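Local coordinates for lysosome-associated membrane glycoprotein 3 (Homo sapiens, PDB 4AKM) that serves as a lysosomal membrane glycoprotein that acts in the unfolded protein response, in fusion of lysosomes with autophagosomes and in hepatocellular lipogenesis through PI3K/Akt signalling, at residues F40-A49 and L61-V69; F73-I82 and V137-E145. One frame throughout, in Å; residues are numbered along the deposited sequence.

Contact 1 (F40-A49 and L61-V69); sequences FNIDPNATQA and LLNFQGGFV. With NAG (2-acetamido-2-deoxy-beta-D-glucopyranose), chain D.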
loop_
_atom_site.group_PDB
_atom_site.type_symbol
_atom_site.label_atom_id
_atom_site.label_comp_id
_atom_site.label_asym_id
_atom_site.label_seq_id
_atom_site.Cartn_x
_atom_site.Cartn_y
_atom_site.Cartn_z
ATOM N N PHE A 40 -7.547 -11.312 5.332
ATOM C CA PHE A 40 -6.171 -11.494 5.770
ATOM C C PHE A 40 -5.517 -10.189 6.200
ATOM O O PHE A 40 -5.298 -9.299 5.387
ATOM C CB PHE A 40 -5.300 -12.145 4.701
ATOM C CG PHE A 40 -3.856 -12.203 5.090
ATOM C CD1 PHE A 40 -3.415 -13.147 6.007
ATOM C CD2 PHE A 40 -2.943 -11.286 4.584
ATOM C CE1 PHE A 40 -2.087 -13.193 6.394
ATOM C CE2 PHE A 40 -1.608 -11.324 4.964
ATOM C CZ PHE A 40 -1.179 -12.279 5.869
ATOM N N ASN A 41 -5.181 -10.100 7.480
ATOM C CA ASN A 41 -4.531 -8.916 8.015
ATOM C C ASN A 41 -3.021 -8.952 7.805
ATOM O O ASN A 41 -2.350 -9.884 8.257
ATOM C CB ASN A 41 -4.844 -8.788 9.502
ATOM C CG ASN A 41 -6.311 -8.492 9.765
ATOM O OD1 ASN A 41 -7.124 -8.421 8.835
ATOM N ND2 ASN A 41 -6.656 -8.314 11.036
ATOM N N ILE A 42 -2.479 -7.953 7.116
ATOM C CA ILE A 42 -1.034 -7.830 7.054
ATOM C C ILE A 42 -0.558 -7.550 8.472
ATOM O O ILE A 42 -0.889 -6.520 9.057
ATOM C CB ILE A 42 -0.547 -6.720 6.089
ATOM C CG1 ILE A 42 -0.506 -7.220 4.644
ATOM C CG2 ILE A 42 0.858 -6.271 6.462
ATOM C CD1 ILE A 42 -1.849 -7.481 4.026
ATOM N N ASP A 43 0.170 -8.506 9.036
ATOM C CA ASP A 43 0.765 -8.361 10.356
ATOM C C ASP A 43 2.132 -7.695 10.210
ATOM O O ASP A 43 3.080 -8.294 9.704
ATOM C CB ASP A 43 0.857 -9.732 11.043
ATOM C CG ASP A 43 1.721 -9.721 12.298
ATOM O OD1 ASP A 43 1.991 -8.638 12.862
ATOM O OD2 ASP A 43 2.122 -10.823 12.730
ATOM N N PRO A 44 2.228 -6.440 10.658
ATOM C CA PRO A 44 3.423 -5.601 10.513
ATOM C C PRO A 44 4.693 -6.115 11.196
ATOM O O PRO A 44 5.781 -5.701 10.799
ATOM C CB PRO A 44 2.992 -4.270 11.138
ATOM C CG PRO A 44 1.782 -4.568 11.925
ATOM C CD PRO A 44 1.106 -5.694 11.247
ATOM N N ASN A 45 4.572 -6.973 12.203
ATOM C CA ASN A 45 5.768 -7.515 12.849
ATOM C C ASN A 45 6.274 -8.791 12.174
ATOM O O ASN A 45 7.241 -9.407 12.614
ATOM C CB ASN A 45 5.548 -7.712 14.352
ATOM C CG ASN A 45 5.626 -6.404 15.128
ATOM O OD1 ASN A 45 6.279 -5.442 14.698
ATOM N ND2 ASN A 45 4.967 -6.363 16.283
ATOM N N ALA A 46 5.610 -9.159 11.086
ATOM C CA ALA A 46 5.924 -10.364 10.336
ATOM C C ALA A 46 5.980 -10.003 8.854
ATOM O O ALA A 46 5.689 -10.825 7.982
ATOM C CB ALA A 46 4.867 -11.424 10.591
ATOM N N THR A 47 6.359 -8.760 8.576
ATOM C CA THR A 47 6.352 -8.248 7.211
ATOM C C THR A 47 7.618 -7.447 6.910
ATOM O O THR A 47 7.964 -6.514 7.634
ATOM C CB THR A 47 5.086 -7.391 6.946
ATOM O OG1 THR A 47 3.945 -8.252 6.823
ATOM C CG2 THR A 47 5.228 -6.569 5.673
ATOM N N GLN A 48 8.307 -7.829 5.842
ATOM C CA GLN A 48 9.548 -7.184 5.451
ATOM C C GLN A 48 9.283 -6.086 4.432
ATOM O O GLN A 48 8.700 -6.328 3.377
ATOM C CB GLN A 48 10.509 -8.211 4.855
ATOM C CG GLN A 48 10.257 -9.638 5.325
ATOM C CD GLN A 48 11.333 -10.146 6.264
ATOM O OE1 GLN A 48 11.952 -9.372 6.999
ATOM N NE2 GLN A 48 11.568 -11.456 6.241
ATOM N N ALA A 49 9.726 -4.877 4.745
ATOM C CA ALA A 49 9.607 -3.774 3.812
ATOM C C ALA A 49 10.899 -3.596 3.023
ATOM O O ALA A 49 11.999 -3.603 3.579
ATOM C CB ALA A 49 9.249 -2.498 4.552
ATOM N N LEU A 61 7.469 -2.174 -1.284
ATOM C CA LEU A 61 7.039 -3.555 -1.348
ATOM C C LEU A 61 7.085 -4.176 0.035
ATOM O O LEU A 61 8.075 -4.056 0.760
ATOM C CB LEU A 61 7.898 -4.350 -2.328
ATOM C CG LEU A 61 7.542 -5.828 -2.475
ATOM C CD1 LEU A 61 6.124 -6.016 -2.997
ATOM C CD2 LEU A 61 8.544 -6.497 -3.381
ATOM N N LEU A 62 5.989 -4.833 0.389
ATOM C CA LEU A 62 5.833 -5.453 1.690
ATOM C C LEU A 62 5.663 -6.938 1.483
ATOM O O LEU A 62 4.727 -7.373 0.825
ATOM C CB LEU A 62 4.599 -4.897 2.381
ATOM C CG LEU A 62 4.536 -3.374 2.479
ATOM C CD1 LEU A 62 3.198 -2.949 3.041
ATOM C CD2 LEU A 62 5.669 -2.841 3.337
ATOM N N ASN A 63 6.572 -7.722 2.037
ATOM C CA ASN A 63 6.486 -9.162 1.876
ATOM C C ASN A 63 6.146 -9.860 3.167
ATOM O O ASN A 63 6.570 -9.441 4.241
ATOM C CB ASN A 63 7.780 -9.735 1.296
ATOM C CG ASN A 63 7.616 -10.178 -0.139
ATOM O OD1 ASN A 63 7.989 -9.459 -1.070
ATOM N ND2 ASN A 63 7.035 -11.367 -0.330
ATOM N N PHE A 64 5.384 -10.936 3.052
ATOM C CA PHE A 64 4.989 -11.703 4.214
ATOM C C PHE A 64 4.845 -13.141 3.800
ATOM O O PHE A 64 4.871 -13.459 2.616
ATOM C CB PHE A 64 3.664 -11.174 4.787
ATOM C CG PHE A 64 2.597 -10.977 3.753
ATOM C CD1 PHE A 64 1.822 -12.042 3.325
ATOM C CD2 PHE A 64 2.381 -9.732 3.197
ATOM C CE1 PHE A 64 0.851 -11.867 2.364
ATOM C CE2 PHE A 64 1.412 -9.548 2.243
ATOM C CZ PHE A 64 0.642 -10.618 1.822
ATOM N N GLN A 65 4.698 -14.017 4.778
ATOM C CA GLN A 65 4.437 -15.405 4.467
ATOM C C GLN A 65 3.102 -15.521 3.755
ATOM O O GLN A 65 2.048 -15.282 4.343
ATOM C CB GLN A 65 4.450 -16.260 5.732
ATOM C CG GLN A 65 5.572 -17.276 5.753
ATOM C CD GLN A 65 6.943 -16.624 5.668
ATOM O OE1 GLN A 65 7.515 -16.479 4.581
ATOM N NE2 GLN A 65 7.477 -16.229 6.820
ATOM N N GLY A 66 3.159 -15.880 2.478
ATOM C CA GLY A 66 1.961 -16.073 1.689
ATOM C C GLY A 66 1.925 -15.190 0.461
ATOM O O GLY A 66 1.231 -15.486 -0.506
ATOM N N GLY A 67 2.674 -14.097 0.499
ATOM C CA GLY A 67 2.705 -13.188 -0.625
ATOM C C GLY A 67 3.228 -11.808 -0.302
ATOM O O GLY A 67 4.144 -11.643 0.505
ATOM N N PHE A 68 2.626 -10.809 -0.935
ATOM C CA PHE A 68 3.127 -9.451 -0.836
ATOM C C PHE A 68 2.095 -8.423 -1.249
ATOM O O PHE A 68 1.094 -8.738 -1.910
ATOM C CB PHE A 68 4.361 -9.276 -1.728
ATOM C CG PHE A 68 4.096 -9.522 -3.196
ATOM C CD1 PHE A 68 3.522 -8.541 -3.992
ATOM C CD2 PHE A 68 4.423 -10.735 -3.778
ATOM C CE1 PHE A 68 3.270 -8.765 -5.333
ATOM C CE2 PHE A 68 4.185 -10.962 -5.124
ATOM C CZ PHE A 68 3.602 -9.978 -5.902
ATOM N N VAL A 69 2.373 -7.185 -0.872
ATOM C CA VAL A 69 1.632 -6.041 -1.371
ATOM C C VAL A 69 2.635 -5.030 -1.899
ATOM O O VAL A 69 3.596 -4.671 -1.219
ATOM C CB VAL A 69 0.744 -5.389 -0.286
ATOM C CG1 VAL A 69 0.117 -4.108 -0.813
ATOM C CG2 VAL A 69 -0.331 -6.352 0.175
HETATM C C1 NAG D . 6.687 -3.547 -7.516
HETATM C C2 NAG D . 6.861 -4.799 -8.362
HETATM C C3 NAG D . 8.090 -4.667 -9.256
HETATM C C4 NAG D . 8.039 -3.366 -10.049
HETATM C C5 NAG D . 7.689 -2.173 -9.166
HETATM C C6 NAG D . 7.376 -0.959 -10.026
HETATM C C7 NAG D . 6.098 -6.960 -7.561
HETATM C C8 NAG D . 6.521 -8.241 -6.907
HETATM N N2 NAG D . 6.970 -5.959 -7.498
HETATM O O3 NAG D . 8.134 -5.760 -10.145
HETATM O O4 NAG D . 9.289 -3.121 -10.659
HETATM O O5 NAG D . 6.559 -2.422 -8.356
HETATM O O6 NAG D . 7.055 0.119 -9.176
HETATM O O7 NAG D . 5.002 -6.869 -8.118
#
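F64 of the beta hairpin 48-52/57-64 packs against F40, from strand 38-41 of the other sheet, and I42 just beyond it, at one border of the beta-prism fold that forms this membrane-proximal luminal domain of a LAMP protein. The inner side is tight. F64 CG sits between its backbone N and carbonyl carbon (chi1 48°), which turns the ring back over its own type II turn, F64 to G67. One ring face takes F40 CE2, 3.6 Å from F64 CE1, while the carbonyl oxygen of G67 lies over the centre of the opposite face. The two phenyl planes meet obliquely at 37°, and I42 CG1 reaches F64 CE2 at 3.9 Å. L25 of strand 14-27 and L89 of strand 80-90 also touch the F64 side chain. A49 CB meets L62 CD2 at 3.8 Å, and Y7 of strand 5-11 packs on both residues.

T47 CG2 touches L62 CB, and its OG1, beside F64 CB, donates to D43 O at 3.0 Å from above the carbonyl plane. The backbone N of A46 reaches the same oxygen from the opposite face, so the 43-47 turn is gripped twice; D43 OD1 adds an Asx turn by accepting from N45 N.

On the outer side the backbone pairing is firm: Q48 and N63 form an antiparallel hydrogen-bonded pair, with Q48 N to N63 O and N63 N to Q48 O both 2.9 Å, the second nearly straight at 171°. The looseness is in the side chains: Q48 is exposed to solvent and N63 partly so, and their ends lead away from the partner strand. F68 points away from F40-A49, and there a sugar covers it: the acetamido methyl C8 of the glycan NAG sits over one ring face, 3.5 Å from F68 CZ.

Contact 2 (F73-I82 and V137-E145); sequences FTKDEESYYI and VQLQAFDFE
L139 and A141, from the last strand of a separate sheet, point into the side chains of the hairpin formed by strands 67-75 and 80-90, a buried sheet-to-sheet contact of the beta prism. Strand segments 80-82 and 137-141 run at 122° to each other and share no hydrogen bond. L139 CD1 lies 4.2 Å from F73 CE2 and approaches the edge of the Y80 ring. Q140 points away overall, but its CA and CG touch Y80 OH; its NE2 donates in plane to D143 O, and OE1 accepts from G150 N. A141 sends CB over a face of the F73 ring, while its carbonyl oxygen stands over the centre of the Y80 ring.

At F142 the strand has ended, and the ring lies with one face on K75 CB, 4.0 Å from its centroid (a CH-pi contact); Y80 CB approaches obliquely from the same side. K75 CG sits between its backbone N and carbonyl carbon (chi1 65°), and the chain runs on to put CD near F142 CG. The ring edge meets the F73 backbone, F142 CZ lying 3.8 Å from F73 O. D143 OD1 stops 4.2 Å from K75 NZ, too far for a salt bridge.

Cohesion is thus almost wholly apolar and aromatic: the Y80 hydroxyl bonds H114 O, and the K75-D143 attraction would probably be weak, K75 NZ also having a long salt bridge to E77 OE1.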
loop_
_atom_site.group_PDB
_atom_site.type_symbol
_atom_site.label_atom_id
_atom_site.label_comp_id
_atom_site.label_asym_id
_atom_site.label_seq_id
_atom_site.Cartn_x
_atom_site.Cartn_y
_atom_site.Cartn_z
ATOM N N PHE A 73 4.544 4.310 -6.499
ATOM C CA PHE A 73 4.335 5.755 -6.484
ATOM C C PHE A 73 4.930 6.451 -7.711
ATOM O O PHE A 73 6.024 6.108 -8.168
ATOM C CB PHE A 73 4.979 6.371 -5.242
ATOM C CG PHE A 73 4.526 5.764 -3.948
ATOM C CD1 PHE A 73 5.107 4.595 -3.475
ATOM C CD2 PHE A 73 3.540 6.376 -3.190
ATOM C CE1 PHE A 73 4.701 4.040 -2.286
ATOM C CE2 PHE A 73 3.134 5.828 -2.002
ATOM C CZ PHE A 73 3.713 4.656 -1.547
ATOM N N THR A 74 4.207 7.448 -8.213
ATOM C CA THR A 74 4.665 8.306 -9.303
ATOM C C THR A 74 4.490 9.765 -8.877
ATOM O O THR A 74 3.462 10.123 -8.299
ATOM C CB THR A 74 3.855 8.039 -10.607
ATOM O OG1 THR A 74 4.240 6.780 -11.169
ATOM C CG2 THR A 74 4.089 9.125 -11.645
ATOM N N LYS A 75 5.495 10.601 -9.129
ATOM C CA LYS A 75 5.323 12.043 -8.934
ATOM C C LYS A 75 5.149 12.757 -10.276
ATOM O O LYS A 75 5.962 12.600 -11.189
ATOM C CB LYS A 75 6.463 12.659 -8.110
ATOM C CG LYS A 75 7.842 12.624 -8.751
ATOM C CD LYS A 75 8.854 13.404 -7.909
ATOM C CE LYS A 75 8.449 14.866 -7.748
ATOM N NZ LYS A 75 9.406 15.631 -6.893
ATOM N N ASP A 76 4.068 13.520 -10.399
ATOM C CA ASP A 76 3.797 14.233 -11.638
ATOM C C ASP A 76 4.484 15.587 -11.595
ATOM O O ASP A 76 4.860 16.135 -12.632
ATOM C CB ASP A 76 2.293 14.398 -11.868
ATOM C CG ASP A 76 1.893 14.110 -13.305
ATOM O OD1 ASP A 76 2.755 14.237 -14.203
ATOM O OD2 ASP A 76 0.721 13.746 -13.536
ATOM N N GLU A 77 4.652 16.100 -10.379
ATOM C CA GLU A 77 5.307 17.386 -10.133
ATOM C C GLU A 77 4.535 18.578 -10.718
ATOM O O GLU A 77 4.445 18.741 -11.936
ATOM C CB GLU A 77 6.773 17.366 -10.597
ATOM C CG GLU A 77 7.464 18.724 -10.578
ATOM C CD GLU A 77 7.325 19.453 -9.248
ATOM O OE1 GLU A 77 7.810 18.927 -8.222
ATOM O OE2 GLU A 77 6.730 20.555 -9.228
ATOM N N GLU A 78 3.959 19.397 -9.839
ATOM C CA GLU A 78 3.944 19.116 -8.404
ATOM C C GLU A 78 2.870 18.079 -8.079
ATOM O O GLU A 78 1.971 17.849 -8.893
ATOM C CB GLU A 78 3.765 20.404 -7.585
ATOM C CG GLU A 78 2.525 21.221 -7.936
ATOM C CD GLU A 78 2.564 22.631 -7.355
ATOM O OE1 GLU A 78 3.675 23.165 -7.145
ATOM O OE2 GLU A 78 1.481 23.209 -7.116
ATOM N N SER A 79 3.009 17.456 -6.906
ATOM C CA SER A 79 2.189 16.326 -6.427
ATOM C C SER A 79 2.706 14.936 -6.811
ATOM O O SER A 79 3.293 14.735 -7.876
ATOM C CB SER A 79 0.697 16.450 -6.786
ATOM O OG SER A 79 0.466 16.079 -8.138
ATOM N N TYR A 80 2.471 13.988 -5.908
ATOM C CA TYR A 80 2.783 12.581 -6.118
ATOM C C TYR A 80 1.558 11.773 -5.704
ATOM O O TYR A 80 0.649 12.300 -5.061
ATOM C CB TYR A 80 4.002 12.165 -5.288
ATOM C CG TYR A 80 3.819 12.327 -3.790
ATOM C CD1 TYR A 80 4.028 13.553 -3.172
ATOM C CD2 TYR A 80 3.435 11.252 -2.995
ATOM C CE1 TYR A 80 3.861 13.704 -1.804
ATOM C CE2 TYR A 80 3.267 11.396 -1.629
ATOM C CZ TYR A 80 3.482 12.622 -1.038
ATOM O OH TYR A 80 3.316 12.767 0.319
ATOM N N TYR A 81 1.539 10.496 -6.059
ATOM C CA TYR A 81 0.386 9.647 -5.784
ATOM C C TYR A 81 0.788 8.190 -5.911
ATOM O O TYR A 81 1.852 7.881 -6.448
ATOM C CB TYR A 81 -0.757 9.965 -6.760
ATOM C CG TYR A 81 -0.334 9.980 -8.213
ATOM C CD1 TYR A 81 0.160 11.138 -8.804
ATOM C CD2 TYR A 81 -0.418 8.835 -8.991
ATOM C CE1 TYR A 81 0.557 11.151 -10.130
ATOM C CE2 TYR A 81 -0.025 8.837 -10.317
ATOM C CZ TYR A 81 0.462 9.996 -10.883
ATOM O OH TYR A 81 0.850 9.992 -12.205
ATOM N N ILE A 82 -0.049 7.293 -5.400
ATOM C CA ILE A 82 0.137 5.875 -5.673
ATOM C C ILE A 82 -0.371 5.617 -7.081
ATOM O O ILE A 82 -1.539 5.858 -7.374
ATOM C CB ILE A 82 -0.636 4.983 -4.682
ATOM C CG1 ILE A 82 0.030 4.995 -3.307
ATOM C CG2 ILE A 82 -0.719 3.556 -5.203
ATOM C CD1 ILE A 82 -0.859 4.478 -2.193
ATOM N N VAL A 137 -3.691 5.329 7.596
ATOM C CA VAL A 137 -2.641 5.696 6.666
ATOM C C VAL A 137 -2.032 7.057 6.966
ATOM O O VAL A 137 -2.737 8.058 7.066
ATOM C CB VAL A 137 -3.182 5.723 5.216
ATOM C CG1 VAL A 137 -2.108 6.194 4.251
ATOM C CG2 VAL A 137 -3.718 4.360 4.814
ATOM N N GLN A 138 -0.714 7.083 7.116
ATOM C CA GLN A 138 0.049 8.305 6.934
ATOM C C GLN A 138 1.333 7.978 6.195
ATOM O O GLN A 138 2.148 7.203 6.676
ATOM C CB GLN A 138 0.372 8.981 8.256
ATOM C CG GLN A 138 1.088 10.307 8.070
ATOM C CD GLN A 138 0.923 11.234 9.253
ATOM O OE1 GLN A 138 0.300 10.879 10.254
ATOM N NE2 GLN A 138 1.477 12.435 9.142
ATOM N N LEU A 139 1.515 8.570 5.022
ATOM C CA LEU A 139 2.680 8.257 4.206
ATOM C C LEU A 139 3.264 9.491 3.534
ATOM O O LEU A 139 2.676 10.571 3.565
ATOM C CB LEU A 139 2.345 7.181 3.165
ATOM C CG LEU A 139 1.182 7.386 2.188
ATOM C CD1 LEU A 139 1.564 8.287 1.016
ATOM C CD2 LEU A 139 0.679 6.039 1.684
ATOM N N GLN A 140 4.430 9.308 2.927
ATOM C CA GLN A 140 5.117 10.359 2.201
ATOM C C GLN A 140 6.171 9.713 1.313
ATOM O O GLN A 140 6.801 8.724 1.698
ATOM C CB GLN A 140 5.760 11.353 3.173
ATOM C CG GLN A 140 6.358 12.587 2.505
ATOM C CD GLN A 140 6.654 13.704 3.491
ATOM O OE1 GLN A 140 6.079 13.757 4.579
ATOM N NE2 GLN A 140 7.555 14.605 3.112
ATOM N N ALA A 141 6.351 10.268 0.119
ATOM C CA ALA A 141 7.317 9.733 -0.837
ATOM C C ALA A 141 8.095 10.838 -1.556
ATOM O O ALA A 141 7.623 11.972 -1.667
ATOM C CB ALA A 141 6.620 8.828 -1.844
ATOM N N PHE A 142 9.288 10.488 -2.032
ATOM C CA PHE A 142 10.185 11.407 -2.744
ATOM C C PHE A 142 10.771 12.517 -1.863
ATOM O O PHE A 142 11.773 12.305 -1.176
ATOM C CB PHE A 142 9.510 11.995 -3.989
ATOM C CG PHE A 142 8.849 10.966 -4.855
ATOM C CD1 PHE A 142 9.604 10.166 -5.696
ATOM C CD2 PHE A 142 7.475 10.797 -4.827
ATOM C CE1 PHE A 142 9.002 9.217 -6.496
ATOM C CE2 PHE A 142 6.868 9.849 -5.625
ATOM C CZ PHE A 142 7.634 9.057 -6.460
ATOM N N ASP A 143 10.154 13.695 -1.892
ATOM C CA ASP A 143 10.680 14.853 -1.166
ATOM C C ASP A 143 10.531 14.740 0.353
ATOM O O ASP A 143 9.432 14.512 0.863
ATOM C CB ASP A 143 10.031 16.145 -1.672
ATOM C CG ASP A 143 10.789 16.757 -2.836
ATOM O OD1 ASP A 143 11.671 16.074 -3.402
ATOM O OD2 ASP A 143 10.509 17.927 -3.177
ATOM N N PHE A 144 11.641 14.920 1.066
ATOM C CA PHE A 144 11.652 14.809 2.523
ATOM C C PHE A 144 12.459 15.914 3.199
ATOM O O PHE A 144 13.315 16.545 2.577
ATOM C CB PHE A 144 12.203 13.448 2.955
ATOM C CG PHE A 144 11.171 12.362 2.983
ATOM C CD1 PHE A 144 10.311 12.237 4.062
ATOM C CD2 PHE A 144 11.061 11.464 1.935
ATOM C CE1 PHE A 144 9.356 11.236 4.093
ATOM C CE2 PHE A 144 10.108 10.456 1.959
ATOM C CZ PHE A 144 9.255 10.342 3.040
ATOM N N GLU A 145 12.182 16.131 4.481
ATOM C CA GLU A 145 12.887 17.140 5.264
ATOM C C GLU A 145 13.181 16.638 6.670
ATOM O O GLU A 145 12.304 16.648 7.534
ATOM C CB GLU A 145 12.061 18.421 5.357
ATOM C CG GLU A 145 11.767 19.082 4.028
ATOM C CD GLU A 145 10.821 20.253 4.170
ATOM O OE1 GLU A 145 11.079 21.121 5.030
ATOM O OE2 GLU A 145 9.814 20.296 3.431
#

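Overall arrangement
Contacts 1 and 2 follow one another along the chain and share strand 67-75: contact 1 uses its first residues, contact 2 its last. Their centres are 22 Å apart, on opposite sides of the middle of the chain, and no atoms touch between them. The five-stranded sheet links them. Contact 1 pairs one edge strand, 48-52, with its neighbour and also brings the other sheet in through F40; contact 2 joins the two sheets by packing, without a hydrogen bond. Between them on strand 67-75 lies N70, the experimentally established glycosylation site. Its sugar rests on F68 of contact 1 and hydrogen-bonds T72, while the T74 side chain of contact 2 is about 8 Å from the sugar.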